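Local coordinates for Tae4 (Agrobacterium tumefaciens, PDB 6IJF), which probably acts as a type VI secretion amidase effector with a papain-like (clan CA) fold, cutting amide bonds in the peptidoglycan of rival bacteria, at residues 7-12 / 57-62; 120-125 / 153-158; 34-39 / 70-75; 46-51 / 82-87; 63-68 / 91-96. All coordinates share one frame; numbering follows the deposited sequence.

Contact 1 of 5, residues 7-12 / 57-62; sequences DTLYSN and VKSGIN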
# COMPACT_ATOMS: atom_id res chain seq x y z
N ASP C 7 -15.79 24.75 -3.99
CA ASP C 7 -14.52 25.20 -3.36
C ASP C 7 -14.80 25.65 -1.93
O ASP C 7 -13.94 25.43 -1.08
CB ASP C 7 -13.84 26.27 -4.20
CG ASP C 7 -13.46 25.72 -5.57
OD1 ASP C 7 -12.86 24.61 -5.61
OD2 ASP C 7 -13.78 26.38 -6.57
N THR C 8 -15.98 26.22 -1.68
CA THR C 8 -16.38 26.69 -0.32
C THR C 8 -16.62 25.45 0.55
O THR C 8 -16.08 25.38 1.66
CB THR C 8 -17.61 27.60 -0.38
OG1 THR C 8 -17.25 28.74 -1.16
CG2 THR C 8 -18.08 28.02 0.99
N LEU C 9 -17.42 24.51 0.06
CA LEU C 9 -17.74 23.26 0.77
C LEU C 9 -16.46 22.53 1.18
O LEU C 9 -16.33 22.16 2.36
CB LEU C 9 -18.59 22.41 -0.17
CG LEU C 9 -19.25 21.21 0.49
CD1 LEU C 9 -20.21 21.65 1.60
CD2 LEU C 9 -19.97 20.38 -0.57
N TYR C 10 -15.52 22.37 0.24
CA TYR C 10 -14.25 21.63 0.43
C TYR C 10 -13.37 22.34 1.46
O TYR C 10 -12.82 21.70 2.39
CB TYR C 10 -13.53 21.47 -0.91
CG TYR C 10 -12.41 20.46 -0.88
CD1 TYR C 10 -11.12 20.79 -0.50
CD2 TYR C 10 -12.66 19.15 -1.26
CE1 TYR C 10 -10.10 19.85 -0.51
CE2 TYR C 10 -11.66 18.20 -1.27
CZ TYR C 10 -10.38 18.54 -0.88
OH TYR C 10 -9.44 17.55 -0.87
N SER C 11 -13.23 23.66 1.32
CA SER C 11 -12.46 24.51 2.27
C SER C 11 -13.02 24.33 3.69
O SER C 11 -12.25 24.54 4.64
CB SER C 11 -12.49 25.97 1.87
OG SER C 11 -13.76 26.55 2.20
N ASN C 12 -14.31 24.01 3.85
CA ASN C 12 -14.94 23.88 5.20
C ASN C 12 -14.92 22.44 5.73
O ASN C 12 -15.45 22.21 6.85
CB ASN C 12 -16.36 24.43 5.15
CG ASN C 12 -16.38 25.95 5.15
OD1 ASN C 12 -17.24 26.57 4.50
ND2 ASN C 12 -15.49 26.54 5.92
N VAL C 57 -22.87 22.94 6.98
CA VAL C 57 -23.22 23.97 8.01
C VAL C 57 -22.30 25.18 7.86
O VAL C 57 -22.81 26.28 7.75
CB VAL C 57 -23.13 23.38 9.42
CG1 VAL C 57 -23.16 24.48 10.47
CG2 VAL C 57 -24.22 22.38 9.64
N LYS C 58 -20.99 24.97 7.80
CA LYS C 58 -20.02 26.12 7.76
C LYS C 58 -20.14 26.84 6.42
O LYS C 58 -19.69 28.01 6.34
CB LYS C 58 -18.60 25.64 8.00
CG LYS C 58 -18.34 25.27 9.45
CD LYS C 58 -16.88 25.05 9.69
CE LYS C 58 -16.64 24.57 11.10
NZ LYS C 58 -15.19 24.50 11.37
N SER C 59 -20.73 26.20 5.41
CA SER C 59 -20.95 26.83 4.08
C SER C 59 -22.35 27.48 4.06
O SER C 59 -22.75 27.91 3.00
CB SER C 59 -20.76 25.84 2.95
OG SER C 59 -19.50 25.20 3.04
N GLY C 60 -23.05 27.51 5.20
CA GLY C 60 -24.34 28.22 5.34
C GLY C 60 -25.52 27.35 4.95
O GLY C 60 -26.59 27.89 4.68
N ILE C 61 -25.35 26.03 4.94
CA ILE C 61 -26.44 25.07 4.58
C ILE C 61 -26.69 24.20 5.81
O ILE C 61 -25.85 23.33 6.12
CB ILE C 61 -26.06 24.25 3.33
CG1 ILE C 61 -25.61 25.14 2.17
CG2 ILE C 61 -27.21 23.33 2.92
CD1 ILE C 61 -25.21 24.40 0.93
N ASN C 62 -27.83 24.37 6.46
CA ASN C 62 -28.13 23.60 7.69
C ASN C 62 -28.66 22.23 7.27
O ASN C 62 -29.28 22.11 6.19
CB ASN C 62 -29.09 24.35 8.63
CG ASN C 62 -29.10 23.77 10.03
OD1 ASN C 62 -28.26 22.92 10.39
ND2 ASN C 62 -30.06 24.21 10.84
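Ser59 presents its hydroxyl to the last turn of helix 6-11, where it meets Thr8 and Leu9. The OG lies anti to the carbonyl carbon (chi1 -53°), beside its own backbone N; it bonds back to the carbonyl of Ala55 and at the same time rests 3.5 Å from Leu9 CA. Thr8 offers a methyl: CG2 stands anti to the backbone N and comes within 3.8 Å of Ser59 OG. Leu9 contributes the tip of one branch, CD1, 3.9 Å from Ser59 OG, and this buried side chain also packs on Ala55 and Phe56 of helix 48-58. At the C-terminal end of the turn, the Asn12 side chain crosses that of Lys58 obliquely, its CG 3.6 Å from Lys58 CB. Beyond CG the lysine is fully extended, which carries NZ away from Asn12 to a salt bridge with Glu32. Ser11 turns its OG back within its own helix and bonds Thr8 O at 2.7 Å. Two helix C-termini thus pack through short side chains in a small surface contact of mixed polar and apolar character. The end of helix 48-58 is a Schellman motif, with Gly60 at positive phi as its C-prime residue.

Contact 2 of 5, residues 120-125 / 153-158; sequences AFNNIP and SETIWF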
# COMPACT_ATOMS: atom_id res chain seq x y z
N ALA C 120 -21.07 8.91 -2.08
CA ALA C 120 -21.52 7.92 -1.10
C ALA C 120 -21.17 6.53 -1.61
O ALA C 120 -21.58 6.18 -2.72
CB ALA C 120 -22.99 8.07 -0.87
N PHE C 121 -20.37 5.81 -0.82
CA PHE C 121 -19.97 4.41 -1.03
C PHE C 121 -20.91 3.58 -0.17
O PHE C 121 -20.76 3.62 1.07
CB PHE C 121 -18.50 4.20 -0.68
CG PHE C 121 -17.54 5.10 -1.44
CD1 PHE C 121 -17.08 4.76 -2.71
CD2 PHE C 121 -17.07 6.26 -0.87
CE1 PHE C 121 -16.20 5.58 -3.39
CE2 PHE C 121 -16.15 7.07 -1.53
CZ PHE C 121 -15.74 6.74 -2.80
N ASN C 122 -21.86 2.88 -0.79
CA ASN C 122 -22.94 2.16 -0.07
C ASN C 122 -22.57 0.68 0.10
O ASN C 122 -22.21 0.05 -0.91
CB ASN C 122 -24.28 2.28 -0.79
CG ASN C 122 -24.59 3.71 -1.15
OD1 ASN C 122 -24.67 4.05 -2.34
ND2 ASN C 122 -24.69 4.56 -0.15
N ASN C 123 -22.68 0.16 1.32
CA ASN C 123 -22.50 -1.28 1.66
C ASN C 123 -21.07 -1.73 1.36
O ASN C 123 -20.80 -2.35 0.30
CB ASN C 123 -23.60 -2.10 0.97
CG ASN C 123 -24.97 -1.51 1.24
OD1 ASN C 123 -25.34 -1.31 2.39
ND2 ASN C 123 -25.67 -1.16 0.18
N ILE C 124 -20.17 -1.42 2.26
CA ILE C 124 -18.72 -1.77 2.16
C ILE C 124 -18.47 -3.16 2.74
O ILE C 124 -18.78 -3.41 3.89
CB ILE C 124 -17.87 -0.69 2.84
CG1 ILE C 124 -18.10 0.66 2.13
CG2 ILE C 124 -16.41 -1.11 2.91
CD1 ILE C 124 -17.84 1.89 2.99
N PRO C 125 -17.88 -4.08 1.96
CA PRO C 125 -17.46 -5.39 2.46
C PRO C 125 -16.60 -5.37 3.73
O PRO C 125 -15.46 -4.86 3.68
CB PRO C 125 -16.60 -5.94 1.28
CG PRO C 125 -17.24 -5.34 0.06
CD PRO C 125 -17.63 -3.94 0.50
N SER C 153 -17.18 -1.04 -2.49
CA SER C 153 -18.60 -0.92 -2.11
C SER C 153 -19.50 -1.49 -3.22
O SER C 153 -19.04 -1.62 -4.36
CB SER C 153 -18.95 0.51 -1.73
OG SER C 153 -19.08 1.34 -2.87
N GLU C 154 -20.75 -1.80 -2.88
CA GLU C 154 -21.77 -2.37 -3.80
C GLU C 154 -22.21 -1.33 -4.84
O GLU C 154 -22.22 -1.65 -6.05
CB GLU C 154 -22.97 -2.86 -2.98
CG GLU C 154 -24.10 -3.43 -3.81
CD GLU C 154 -25.23 -4.02 -2.97
OE1 GLU C 154 -25.71 -3.32 -2.04
OE2 GLU C 154 -25.65 -5.18 -3.23
N THR C 155 -22.60 -0.14 -4.39
CA THR C 155 -22.97 0.98 -5.29
C THR C 155 -22.26 2.23 -4.80
O THR C 155 -21.89 2.32 -3.61
CB THR C 155 -24.48 1.22 -5.41
OG1 THR C 155 -24.96 1.71 -4.16
CG2 THR C 155 -25.27 -0.02 -5.76
N ILE C 156 -22.03 3.14 -5.73
CA ILE C 156 -21.39 4.44 -5.47
C ILE C 156 -22.33 5.51 -6.02
O ILE C 156 -22.68 5.43 -7.22
CB ILE C 156 -20.00 4.46 -6.12
CG1 ILE C 156 -19.16 3.33 -5.53
CG2 ILE C 156 -19.37 5.83 -5.99
CD1 ILE C 156 -17.89 3.05 -6.26
N TRP C 157 -22.73 6.46 -5.18
CA TRP C 157 -23.55 7.60 -5.62
C TRP C 157 -22.64 8.82 -5.74
O TRP C 157 -21.90 9.13 -4.78
CB TRP C 157 -24.71 7.88 -4.67
CG TRP C 157 -25.72 6.79 -4.59
CD1 TRP C 157 -25.92 5.76 -5.46
CD2 TRP C 157 -26.75 6.68 -3.59
NE1 TRP C 157 -26.98 5.00 -5.06
CE2 TRP C 157 -27.51 5.54 -3.92
CE3 TRP C 157 -27.10 7.43 -2.47
CZ2 TRP C 157 -28.61 5.14 -3.15
CZ3 TRP C 157 -28.17 7.03 -1.70
CH2 TRP C 157 -28.92 5.90 -2.04
N PHE C 158 -22.73 9.51 -6.86
CA PHE C 158 -21.99 10.77 -7.10
C PHE C 158 -22.97 11.91 -7.36
O PHE C 158 -23.79 11.82 -8.29
CB PHE C 158 -21.04 10.59 -8.27
CG PHE C 158 -20.23 11.81 -8.57
CD1 PHE C 158 -19.52 12.43 -7.56
CD2 PHE C 158 -20.21 12.36 -9.84
CE1 PHE C 158 -18.80 13.59 -7.81
CE2 PHE C 158 -19.49 13.52 -10.09
CZ PHE C 158 -18.78 14.12 -9.08
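Asn122 and Thr155 face each other as an antiparallel hydrogen-bonded pair, and the asparagine side chain reaches across to the neighbouring strand. Its CB sits 3.5 Å from Thr155 OG1. Next, CG lies anti to the carbonyl carbon (chi1 -49°) and passes 3.6 Å from Thr155 OG1. At the tip OD1 does double duty: it accepts the threonine hydroxyl, OG1 to OD1 3.0 Å, in the amide plane and on a lone pair, and it hangs 3.5 Å above one face of the Trp157 indole, displaced toward the rim. The other branch, ND2, packs on Met84 of helix 84-92.

Along the backbone, Ala120 and Trp157 exchange two nearly straight bonds, the tighter being Trp157 N to Ala120 O at 2.7 Å. Thr155 O takes both Asn122 N and, from well above its carbonyl plane, Ser153 OG. On the face opposite Asn122, Phe121 CD1 touches Ile156 CG1 at 3.8 Å, and Ser153 OG lies at the edge of the phenyl ring. Beyond Asn122, Glu154 N bonds Asn123 O at 3.2 Å and Asn122 O weakly, while Asn123 ND2 reaches Glu154 OE1 in a weak bond. Glu154 and Thr155 both facing Asn122 make a classic beta bulge, between the central strand 116-122 of the five-stranded antiparallel sheet and its neighbour 155-160.

Contact 3 of 5, residues 34-39 / 70-75; sequences GWESFI and IQKGPY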
# COMPACT_ATOMS: atom_id res chain seq x y z
N GLY C 34 -18.08 20.44 20.58
CA GLY C 34 -18.55 20.31 21.98
C GLY C 34 -19.02 18.90 22.29
O GLY C 34 -19.85 18.75 23.19
N TRP C 35 -18.47 17.90 21.61
CA TRP C 35 -18.86 16.48 21.82
C TRP C 35 -17.73 15.72 22.50
O TRP C 35 -17.58 14.51 22.22
CB TRP C 35 -19.18 15.81 20.49
CG TRP C 35 -20.40 16.32 19.80
CD1 TRP C 35 -21.08 17.48 20.01
CD2 TRP C 35 -21.06 15.65 18.72
NE1 TRP C 35 -22.13 17.57 19.13
CE2 TRP C 35 -22.13 16.46 18.33
CE3 TRP C 35 -20.84 14.44 18.06
CZ2 TRP C 35 -22.99 16.10 17.29
CZ3 TRP C 35 -21.69 14.08 17.04
CH2 TRP C 35 -22.75 14.90 16.67
N GLU C 36 -16.95 16.38 23.35
CA GLU C 36 -15.78 15.75 24.04
C GLU C 36 -16.21 14.44 24.71
O GLU C 36 -15.44 13.47 24.71
CB GLU C 36 -15.18 16.66 25.11
CG GLU C 36 -14.51 17.90 24.56
CD GLU C 36 -15.41 19.12 24.45
OE1 GLU C 36 -16.59 18.96 24.08
OE2 GLU C 36 -14.91 20.23 24.70
N SER C 37 -17.42 14.40 25.26
CA SER C 37 -17.92 13.25 26.06
C SER C 37 -18.18 12.03 25.17
O SER C 37 -18.31 10.95 25.74
CB SER C 37 -19.16 13.64 26.83
OG SER C 37 -20.28 13.76 25.96
N PHE C 38 -18.25 12.17 23.83
CA PHE C 38 -18.41 11.02 22.90
C PHE C 38 -17.05 10.48 22.41
O PHE C 38 -17.08 9.49 21.62
CB PHE C 38 -19.28 11.41 21.70
CG PHE C 38 -20.69 11.81 22.03
CD1 PHE C 38 -21.28 11.48 23.24
CD2 PHE C 38 -21.46 12.48 21.09
CE1 PHE C 38 -22.59 11.86 23.52
CE2 PHE C 38 -22.77 12.86 21.36
CZ PHE C 38 -23.33 12.54 22.58
N ILE C 39 -15.92 11.11 22.74
CA ILE C 39 -14.60 10.68 22.19
C ILE C 39 -14.32 9.28 22.74
O ILE C 39 -14.25 9.15 23.95
CB ILE C 39 -13.45 11.67 22.52
CG1 ILE C 39 -13.72 13.06 21.97
CG2 ILE C 39 -12.12 11.12 22.01
CD1 ILE C 39 -12.77 14.13 22.48
N ILE C 70 -24.53 20.73 16.96
CA ILE C 70 -23.27 21.40 17.41
C ILE C 70 -23.61 22.10 18.73
O ILE C 70 -24.63 22.83 18.78
CB ILE C 70 -22.76 22.36 16.33
CG1 ILE C 70 -22.40 21.61 15.04
CG2 ILE C 70 -21.57 23.19 16.84
CD1 ILE C 70 -21.91 22.51 13.91
N GLN C 71 -22.80 21.83 19.77
CA GLN C 71 -23.04 22.28 21.16
C GLN C 71 -22.15 23.47 21.52
O GLN C 71 -22.31 23.95 22.63
CB GLN C 71 -22.74 21.14 22.14
CG GLN C 71 -23.62 19.92 21.95
CD GLN C 71 -25.08 20.16 22.25
OE1 GLN C 71 -25.41 20.82 23.23
NE2 GLN C 71 -25.97 19.60 21.45
N LYS C 72 -21.27 23.94 20.63
CA LYS C 72 -20.26 24.97 20.98
C LYS C 72 -19.86 25.76 19.73
O LYS C 72 -19.86 25.17 18.60
CB LYS C 72 -19.06 24.25 21.60
CG LYS C 72 -17.87 25.13 21.99
CD LYS C 72 -16.55 24.33 22.09
CE LYS C 72 -16.61 23.30 23.18
NZ LYS C 72 -15.39 22.48 23.22
N GLY C 73 -19.59 27.06 19.92
CA GLY C 73 -18.86 27.89 18.96
C GLY C 73 -19.82 28.66 18.05
O GLY C 73 -21.01 28.72 18.31
N PRO C 74 -19.32 29.27 16.96
CA PRO C 74 -20.16 30.10 16.10
C PRO C 74 -21.35 29.35 15.48
O PRO C 74 -22.28 30.02 15.12
CB PRO C 74 -19.20 30.62 15.02
CG PRO C 74 -17.80 30.37 15.56
CD PRO C 74 -17.92 29.21 16.51
N TYR C 75 -21.34 28.01 15.43
CA TYR C 75 -22.38 27.18 14.77
C TYR C 75 -23.16 26.37 15.81
O TYR C 75 -23.91 25.41 15.42
CB TYR C 75 -21.76 26.31 13.66
CG TYR C 75 -21.00 27.13 12.66
CD1 TYR C 75 -21.65 27.85 11.68
CD2 TYR C 75 -19.62 27.25 12.75
CE1 TYR C 75 -20.95 28.63 10.77
CE2 TYR C 75 -18.91 28.05 11.87
CZ TYR C 75 -19.58 28.74 10.88
OH TYR C 75 -18.84 29.53 10.06
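Gly34, the positive-phi residue of the Schellman motif that ends helix 26-33, packs against Gln71 and Lys72, so the contact joins a helix C-terminus to the loop between strands 68-69 and 79-80. Gly34 CA meets Lys72 CE at 3.8 Å, and the glycine carbonyl oxygen lies 3.9 Å from Gln71 CB.

The indole NE1 of Trp35 donates to the backbone carbonyl of Arg69, and Gln71 NE2 gives to that same oxygen, which therefore serves two side chains. Gln71 CG, anti to the carbonyl carbon (chi1 -61°), approaches Trp35 NE1 at 4.0 Å, the two side chains crossing at about a right angle. The backbone of Gln71 is hydrogen-bonded to Ile33. Within 34-39, Phe38 N bonds Trp35 O at 2.9 Å, as expected of the 3-10 turn that follows.

Lys72 NZ has two acceptors, Thr31 O at the end of the helix and Glu36. The lysine chain bends at chi3 (-64°), and the glutamate at chi2; their side chains cross at about a right angle. The salt bridge is short, Lys72 NZ to Glu36 OE2 2.7 Å, and meets the carboxylate on its syn side, 32° out of plane.

Contact 4 of 5, residues 46-51 / 82-87; sequences NTCAIR and VNMRRL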
# COMPACT_ATOMS: atom_id res chain seq x y z
N ASN C 46 -17.38 6.23 13.86
CA ASN C 46 -17.48 6.49 12.40
C ASN C 46 -17.91 7.95 12.21
O ASN C 46 -19.06 8.28 12.52
CB ASN C 46 -18.36 5.45 11.70
CG ASN C 46 -17.82 4.05 11.93
OD1 ASN C 46 -18.56 3.17 12.35
ND2 ASN C 46 -16.53 3.88 11.74
N THR C 47 -17.00 8.80 11.76
CA THR C 47 -17.16 10.28 11.78
C THR C 47 -17.54 10.83 10.41
O THR C 47 -17.71 12.06 10.31
CB THR C 47 -15.86 10.91 12.31
OG1 THR C 47 -14.83 10.59 11.37
CG2 THR C 47 -15.48 10.42 13.69
N CYS C 48 -17.70 9.99 9.37
CA CYS C 48 -17.76 10.50 7.96
C CYS C 48 -18.95 11.45 7.79
O CYS C 48 -18.76 12.51 7.16
CB CYS C 48 -17.81 9.37 6.92
SG CYS C 48 -19.31 8.34 6.94
N ALA C 49 -20.13 11.12 8.35
CA ALA C 49 -21.36 11.94 8.16
C ALA C 49 -21.31 13.23 9.01
O ALA C 49 -21.82 14.28 8.54
CB ALA C 49 -22.60 11.12 8.47
N ILE C 50 -20.69 13.19 10.19
CA ILE C 50 -20.36 14.41 11.01
C ILE C 50 -19.50 15.37 10.18
O ILE C 50 -19.80 16.59 10.11
CB ILE C 50 -19.65 14.01 12.31
CG1 ILE C 50 -20.52 13.10 13.17
CG2 ILE C 50 -19.20 15.24 13.08
CD1 ILE C 50 -19.75 12.37 14.26
N ARG C 51 -18.46 14.85 9.54
CA ARG C 51 -17.49 15.69 8.80
C ARG C 51 -18.20 16.33 7.61
O ARG C 51 -18.04 17.55 7.38
CB ARG C 51 -16.25 14.86 8.42
CG ARG C 51 -15.47 14.39 9.63
CD ARG C 51 -14.35 13.42 9.29
NE ARG C 51 -13.63 13.00 10.48
CZ ARG C 51 -12.62 13.68 11.03
NH1 ARG C 51 -12.24 14.83 10.50
NH2 ARG C 51 -11.99 13.18 12.07
N VAL C 82 -25.39 12.08 12.09
CA VAL C 82 -24.24 11.19 12.44
C VAL C 82 -24.28 9.92 11.59
O VAL C 82 -23.24 9.25 11.51
CB VAL C 82 -24.23 10.86 13.95
CG1 VAL C 82 -23.31 9.71 14.31
CG2 VAL C 82 -23.90 12.11 14.75
N ASN C 83 -25.42 9.58 11.00
CA ASN C 83 -25.66 8.26 10.34
C ASN C 83 -25.45 8.48 8.85
O ASN C 83 -26.16 9.35 8.25
CB ASN C 83 -27.06 7.70 10.59
CG ASN C 83 -27.29 6.34 9.94
OD1 ASN C 83 -27.03 5.29 10.52
ND2 ASN C 83 -27.84 6.38 8.76
N MET C 84 -24.52 7.73 8.26
CA MET C 84 -24.15 7.94 6.84
C MET C 84 -25.37 7.67 5.95
O MET C 84 -25.64 8.48 5.05
CB MET C 84 -22.97 7.06 6.44
CG MET C 84 -22.68 7.13 4.96
SD MET C 84 -23.60 5.81 4.08
CE MET C 84 -23.25 6.33 2.40
N ARG C 85 -26.11 6.60 6.21
CA ARG C 85 -27.31 6.23 5.38
C ARG C 85 -28.34 7.39 5.41
O ARG C 85 -28.84 7.81 4.32
CB ARG C 85 -27.89 4.89 5.86
CG ARG C 85 -28.98 4.33 4.95
CD ARG C 85 -29.71 3.12 5.54
NE ARG C 85 -28.90 2.26 6.42
CZ ARG C 85 -28.04 1.32 6.01
NH1 ARG C 85 -27.82 1.11 4.72
NH2 ARG C 85 -27.38 0.60 6.91
N ARG C 86 -28.66 7.89 6.61
CA ARG C 86 -29.62 9.02 6.77
C ARG C 86 -29.09 10.27 6.08
O ARG C 86 -29.89 10.92 5.39
CB ARG C 86 -29.94 9.25 8.25
CG ARG C 86 -30.81 8.15 8.84
CD ARG C 86 -31.76 8.69 9.90
NE ARG C 86 -30.99 9.14 11.03
CZ ARG C 86 -30.34 8.33 11.88
NH1 ARG C 86 -29.67 8.86 12.89
NH2 ARG C 86 -30.39 7.02 11.73
N LEU C 87 -27.78 10.58 6.19
CA LEU C 87 -27.26 11.79 5.50
C LEU C 87 -27.38 11.60 3.98
O LEU C 87 -27.73 12.57 3.30
CB LEU C 87 -25.82 12.10 5.94
CG LEU C 87 -25.22 13.38 5.33
CD1 LEU C 87 -26.03 14.61 5.68
CD2 LEU C 87 -23.78 13.57 5.79
O HOH W 1 -20.48 10.12 11.17
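Asn46 and Val82 are joined through a water, which donates to Asn46 O at 2.7 Å and to Val82 O at 2.9 Å and accepts from Ile50 N. This bridge ties the carbonyl ahead of one helix to the carbonyl ahead of the other. Thr47 turns away from the second segment; its OG1 takes the NE of Arg51 at 2.8 Å, in the guanidinium plane, and also bonds an acidic side chain of another protein chain. Cys48, probably the nucleophile of a Cys-His-Asp triad with His132 and Asp134 as in clan CA peptidases, holds SG between its backbone N and carbonyl carbon (chi1 67°), 3.9 Å from Met84 CB. Ala49 is the centre of the packing: CB abuts Val82 O at 3.6 Å and Leu87 CD2 at 3.8 Å, and Leu87 CD2 also touches Ala49 O. Ile50 lies side by side with Val82, Ile50 CG1 to Val82 CG2 3.9 Å, the two pointing the same way. The N-terminal turns of helices 48-58 and 84-92 thus meet deep in the chain. Strand 131-137 backs Cys48, Met84 and Leu87 through Ile133, Ala120 and Asn122 of strand 116-122 pack on Met84, and helix 26-33 covers Ile50 with Leu29 and Phe30.

Contact 5 of 5, residues 63-68 / 91-96; sequences IVPSSH and MKRTSY. With SO4 (sulfate ion), chain F.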
# COMPACT_ATOMS: atom_id res chain seq x y z
N ILE C 63 -28.40 21.23 8.11
CA ILE C 63 -28.79 19.81 7.92
C ILE C 63 -30.08 19.61 8.73
O ILE C 63 -29.94 19.48 9.95
CB ILE C 63 -27.65 18.89 8.39
CG1 ILE C 63 -26.35 19.12 7.60
CG2 ILE C 63 -28.07 17.43 8.35
CD1 ILE C 63 -26.50 19.06 6.09
N VAL C 64 -31.24 19.55 8.04
CA VAL C 64 -32.60 19.44 8.66
C VAL C 64 -33.43 18.40 7.90
O VAL C 64 -33.60 18.49 6.67
CB VAL C 64 -33.28 20.82 8.70
CG1 VAL C 64 -32.38 21.83 9.38
CG2 VAL C 64 -33.70 21.33 7.33
N PRO C 65 -33.96 17.36 8.57
CA PRO C 65 -33.76 17.13 9.99
C PRO C 65 -32.34 16.64 10.31
O PRO C 65 -31.61 16.27 9.39
CB PRO C 65 -34.75 16.02 10.34
CG PRO C 65 -34.97 15.28 9.02
CD PRO C 65 -34.80 16.32 7.95
N SER C 66 -32.02 16.49 11.60
CA SER C 66 -30.70 15.99 12.06
C SER C 66 -30.85 15.16 13.33
O SER C 66 -31.76 15.45 14.11
CB SER C 66 -29.75 17.14 12.25
OG SER C 66 -30.17 17.98 13.31
N SER C 67 -29.99 14.17 13.52
CA SER C 67 -29.92 13.35 14.75
C SER C 67 -29.40 14.20 15.93
O SER C 67 -29.82 13.95 17.05
CB SER C 67 -29.09 12.10 14.54
OG SER C 67 -27.78 12.41 14.09
N HIS C 68 -28.50 15.15 15.66
CA HIS C 68 -27.70 15.84 16.70
C HIS C 68 -27.49 17.31 16.35
O HIS C 68 -27.82 17.74 15.22
CB HIS C 68 -26.32 15.18 16.88
CG HIS C 68 -26.33 13.80 17.43
ND1 HIS C 68 -26.79 12.71 16.71
CD2 HIS C 68 -25.88 13.31 18.61
CE1 HIS C 68 -26.64 11.62 17.43
NE2 HIS C 68 -26.06 11.95 18.59
N MET C 91 -29.39 14.06 1.40
CA MET C 91 -28.69 14.74 0.28
C MET C 91 -29.47 14.50 -1.01
O MET C 91 -29.37 15.38 -1.91
CB MET C 91 -27.25 14.22 0.11
CG MET C 91 -26.25 14.81 1.13
SD MET C 91 -26.16 16.59 0.97
CE MET C 91 -25.94 17.10 2.68
N LYS C 92 -30.16 13.36 -1.10
CA LYS C 92 -30.91 12.90 -2.31
C LYS C 92 -32.15 13.77 -2.52
O LYS C 92 -32.64 13.81 -3.65
CB LYS C 92 -31.37 11.44 -2.15
CG LYS C 92 -31.12 10.53 -3.33
CD LYS C 92 -31.38 9.07 -2.98
CE LYS C 92 -31.72 8.23 -4.20
NZ LYS C 92 -31.97 6.81 -3.84
N ARG C 93 -32.65 14.45 -1.48
CA ARG C 93 -33.87 15.28 -1.57
C ARG C 93 -33.63 16.42 -2.56
O ARG C 93 -32.49 16.91 -2.63
CB ARG C 93 -34.31 15.79 -0.21
CG ARG C 93 -34.72 14.64 0.69
CD ARG C 93 -34.63 15.04 2.15
NE ARG C 93 -35.39 16.26 2.39
CZ ARG C 93 -35.27 17.04 3.48
NH1 ARG C 93 -35.98 18.16 3.55
NH2 ARG C 93 -34.43 16.72 4.45
N THR C 94 -34.68 16.80 -3.28
CA THR C 94 -34.65 17.86 -4.32
C THR C 94 -34.23 19.18 -3.64
O THR C 94 -33.62 20.04 -4.32
CB THR C 94 -35.99 17.93 -5.07
OG1 THR C 94 -37.08 17.83 -4.15
CG2 THR C 94 -36.15 16.81 -6.07
N SER C 95 -34.52 19.38 -2.35
CA SER C 95 -34.14 20.64 -1.66
C SER C 95 -32.65 20.62 -1.30
O SER C 95 -32.15 21.69 -0.91
CB SER C 95 -34.99 20.94 -0.44
OG SER C 95 -34.94 19.86 0.46
N TYR C 96 -31.97 19.47 -1.28
CA TYR C 96 -30.50 19.42 -1.07
C TYR C 96 -29.83 19.25 -2.44
O TYR C 96 -29.82 20.24 -3.20
CB TYR C 96 -30.14 18.39 0.01
CG TYR C 96 -30.38 18.91 1.40
CD1 TYR C 96 -29.45 19.73 2.02
CD2 TYR C 96 -31.54 18.60 2.09
CE1 TYR C 96 -29.66 20.22 3.30
CE2 TYR C 96 -31.78 19.10 3.36
CZ TYR C 96 -30.83 19.90 3.97
OH TYR C 96 -31.02 20.38 5.23
S SO4 F . -37.92 17.63 -0.20
O1 SO4 F . -39.26 18.11 -0.39
O2 SO4 F . -37.11 18.00 -1.33
O3 SO4 F . -37.37 18.22 1.01
O4 SO4 F . -37.93 16.19 -0.10
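Val64 is held at both of its peptide groups by polar ends from the 91-96 segment. Two hydrogen bonds do this: Val64 N donates to Tyr96 OH at 2.9 Å, and Arg93 NH2 gives to Val64 O at 3.0 Å, on a lone pair and close to the guanidinium plane. The tyrosine hydroxyl is also bonded to Asn62 O.

Ionic contacts continue on the far side of the same guanidinium. Arg93 NE and NH1 both donate to O3 of a sulfate, probably from the crystallisation liquor, NH1 at 2.9 Å; Ser95 OG joins them at O3, and Ser95 N bonds O2. The bend at chi3 (54°) places NE beside the anion. Within the same segment, Tyr96 CE2 lies over one face of the Arg93 guanidinium, offset toward its rim.

Apolar packing brings Ile63 CD1 to Met91 CE at 4.0 Å, the chains crossing at about a right angle. A cis peptide precedes Pro65, and a type I beta turn spans Arg93 to Tyr96, just past the end of helix 84-92.

Contacts 1, 4 and 5 use helices 48-58 and 84-92, contact 3 lies in loops beside them, and contact 2, last along the chain, lies in the five-stranded sheet. Contact 4 is innermost, its centre about 7 Å from the chain's centre, and shares helix 48-58 with contact 1 and helix 84-92 with contact 5, centres about 12 Å apart. Along the chain, contact 4 crosses contacts 3 and 5. Trp35 links contact 3 to contact 4 and to His68 of contact 5. Contacts 2 and 3 lie on opposite sides, centres about 29 Å apart. Met84 carries contact 4 onto contact 2, so the probable catalytic cysteine sits where helices meet sheet, consistent with a papain-like amidase.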